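Long-range contact in PGRP domain of peptidoglycan recognition protein 3 (Branchiostoma belcheri tsingtauense, PDB 4ZXM), which probably hydrolyses the amide bond between the N-acetylmuramoyl sugar and L-alanine in bacterial peptidoglycan, as an amidase of the peptidoglycan recognition protein family: residues 196-201 with 241-247. Sequence-based numbering, arbitrary orientation.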
loop_
_atom_site.group_PDB
_atom_site.type_symbol
_atom_site.label_atom_id
_atom_site.label_comp_id
_atom_site.label_asym_id
_atom_site.label_seq_id
_atom_site.Cartn_x
_atom_site.Cartn_y
_atom_site.Cartn_z
ATOM N N PHE A 196 6.183 -9.861 7.965
ATOM C CA PHE A 196 7.416 -10.221 7.275
ATOM C C PHE A 196 8.621 -10.148 8.194
ATOM O O PHE A 196 9.667 -9.631 7.833
ATOM C CB PHE A 196 7.570 -9.363 6.020
ATOM C CG PHE A 196 6.400 -9.475 5.086
ATOM C CD1 PHE A 196 6.210 -10.624 4.336
ATOM C CD2 PHE A 196 5.468 -8.457 4.989
ATOM C CE1 PHE A 196 5.128 -10.747 3.484
ATOM C CE2 PHE A 196 4.379 -8.575 4.140
ATOM C CZ PHE A 196 4.209 -9.721 3.383
ATOM N N THR A 197 8.459 -10.700 9.389
ATOM C CA THR A 197 9.518 -10.703 10.386
ATOM C C THR A 197 10.426 -11.911 10.208
ATOM O O THR A 197 11.619 -11.825 10.495
ATOM C CB THR A 197 8.938 -10.719 11.802
ATOM O OG1 THR A 197 8.051 -11.831 11.921
ATOM C CG2 THR A 197 8.176 -9.420 12.081
ATOM N N SER A 198 9.861 -13.032 9.754
ATOM C CA SER A 198 10.650 -14.230 9.446
ATOM C C SER A 198 10.455 -14.757 8.019
ATOM O O SER A 198 11.115 -15.713 7.627
ATOM C CB SER A 198 10.332 -15.350 10.443
ATOM O OG SER A 198 9.245 -16.145 9.993
ATOM N N GLN A 199 9.565 -14.143 7.243
ATOM C CA GLN A 199 9.309 -14.587 5.872
ATOM C C GLN A 199 9.351 -13.402 4.913
ATOM O O GLN A 199 9.020 -12.278 5.282
ATOM C CB GLN A 199 7.952 -15.284 5.796
ATOM C CG GLN A 199 7.917 -16.493 4.873
ATOM C CD GLN A 199 6.740 -17.414 5.175
ATOM O OE1 GLN A 199 5.610 -17.148 4.765
ATOM N NE2 GLN A 199 7.000 -18.498 5.900
ATOM N N LYS A 200 9.769 -13.660 3.683
ATOM C CA LYS A 200 9.879 -12.612 2.682
ATOM C C LYS A 200 8.608 -12.632 1.840
ATOM O O LYS A 200 7.991 -13.687 1.684
ATOM C CB LYS A 200 11.113 -12.866 1.815
ATOM C CG LYS A 200 11.687 -11.620 1.159
ATOM C CD LYS A 200 13.210 -11.661 1.103
ATOM C CE LYS A 200 13.804 -10.278 0.848
ATOM N NZ LYS A 200 14.966 -9.965 1.736
ATOM N N PRO A 201 8.193 -11.468 1.303
ATOM C CA PRO A 201 7.061 -11.521 0.375
ATOM C C PRO A 201 7.447 -12.218 -0.925
ATOM O O PRO A 201 8.625 -12.290 -1.274
ATOM C CB PRO A 201 6.722 -10.046 0.116
ATOM C CG PRO A 201 7.464 -9.268 1.147
ATOM C CD PRO A 201 8.652 -10.089 1.534
ATOM N N GLY A 241 12.714 -6.417 13.587
ATOM C CA GLY A 241 13.485 -6.817 12.400
ATOM C C GLY A 241 12.623 -7.441 11.313
ATOM O O GLY A 241 12.015 -8.494 11.520
ATOM N N ASN A 242 12.583 -6.789 10.152
ATOM C CA ASN A 242 11.585 -7.083 9.131
ATOM C C ASN A 242 12.202 -7.280 7.754
ATOM O O ASN A 242 12.887 -6.400 7.238
ATOM C CB ASN A 242 10.577 -5.943 9.069
ATOM C CG ASN A 242 9.297 -6.341 8.382
ATOM O OD1 ASN A 242 9.174 -6.190 7.175
ATOM N ND2 ASN A 242 8.341 -6.870 9.147
ATOM N N LEU A 243 11.932 -8.439 7.162
ATOM C CA LEU A 243 12.514 -8.835 5.876
ATOM C C LEU A 243 12.023 -8.025 4.676
ATOM O O LEU A 243 12.759 -7.864 3.699
ATOM C CB LEU A 243 12.254 -10.323 5.620
ATOM C CG LEU A 243 13.043 -11.279 6.510
ATOM C CD1 LEU A 243 12.518 -12.695 6.363
ATOM C CD2 LEU A 243 14.517 -11.219 6.159
ATOM N N LEU A 244 10.782 -7.546 4.738
ATOM C CA LEU A 244 10.258 -6.655 3.708
ATOM C C LEU A 244 11.086 -5.380 3.671
ATOM O O LEU A 244 11.608 -4.988 2.628
ATOM C CB LEU A 244 8.788 -6.309 3.976
ATOM C CG LEU A 244 8.168 -5.117 3.225
ATOM C CD1 LEU A 244 8.241 -5.308 1.716
ATOM C CD2 LEU A 244 6.730 -4.891 3.667
ATOM N N TYR A 245 11.220 -4.747 4.826
ATOM C CA TYR A 245 11.911 -3.476 4.908
ATOM C C TYR A 245 13.418 -3.553 4.662
ATOM O O TYR A 245 14.049 -2.533 4.392
ATOM C CB TYR A 245 11.662 -2.844 6.255
ATOM C CG TYR A 245 10.210 -2.482 6.546
ATOM C CD1 TYR A 245 9.428 -1.792 5.621
ATOM C CD2 TYR A 245 9.633 -2.800 7.775
ATOM C CE1 TYR A 245 8.110 -1.461 5.904
ATOM C CE2 TYR A 245 8.322 -2.468 8.067
ATOM C CZ TYR A 245 7.564 -1.802 7.130
ATOM O OH TYR A 245 6.263 -1.476 7.421
ATOM N N ASP A 246 13.995 -4.745 4.774
ATOM C CA ASP A 246 15.364 -4.974 4.312
ATOM C C ASP A 246 15.413 -4.887 2.800
ATOM O O ASP A 246 16.331 -4.303 2.235
ATOM C CB ASP A 246 15.865 -6.358 4.730
ATOM C CG ASP A 246 16.034 -6.498 6.236
ATOM O OD1 ASP A 246 16.150 -5.463 6.935
ATOM O OD2 ASP A 246 16.053 -7.657 6.720
ATOM N N ASP A 247 14.417 -5.482 2.156
ATOM C CA ASP A 247 14.377 -5.561 0.708
ATOM C C ASP A 247 14.252 -4.199 0.049
ATOM O O ASP A 247 14.938 -3.922 -0.932
ATOM C CB ASP A 247 13.221 -6.443 0.244
ATOM C CG ASP A 247 13.418 -6.944 -1.169
ATOM O OD1 ASP A 247 14.133 -7.954 -1.342
ATOM O OD2 ASP A 247 12.874 -6.327 -2.110
#
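The backbone N of L243 donates a hydrogen bond to the carbonyl O of F196, with L243 N 2.6 Å from F196 O. It is the one hydrogen bond between 196-201 and 241-247. The CA of N242 adds a CA-H...O contact to the same oxygen, and T197 CA makes another to G241 O.

N242 is the N-cap of helix 243-247. Its OD1 accepts weak capping bonds from the backbone N of L244 and of Y245. The amide lies beside the F196 carbonyl, but N242 ND2, 3.3 Å from F196 O, is too poorly angled for a hydrogen bond. The N-cap residue and the one after it thus both meet the F196 carbonyl.

Two leucines carry the packing. L243 CD1 lies against the S198-Q199 peptide, 3.4 Å from S198 C and equally close to Q199 N. The apolar pairs belong to L244, whose CB lies 3.9 Å from F196 CB. Its CG is anti to the backbone N (chi1 164°), which carries both methyls to the loop. CD2 approaches the F196 ring obliquely, and CD1 reaches P201 CG at 4.1 Å. P201 CG in turn sits over one face of that ring, toward the rim.

The charged contact is looser. K200 NZ and D247 OD1 form a long salt bridge of 3.8 Å. K200 CE is nearer to D247 OD1, at 3.2 Å, and the two side chains cross at about a right angle. The other carboxylate oxygen, D247 OD2, is hydrogen-bonded to W251 NE1.

This is structural packing: an N-capped short helix docks on the loop between strand 187-192 and helix 203-219. F196, N242 and L244 pack on H123 of strand 116-123, in the domain's mixed sheet, and L244 also touches I121. P201 and D247 both meet I206 of helix 203-219.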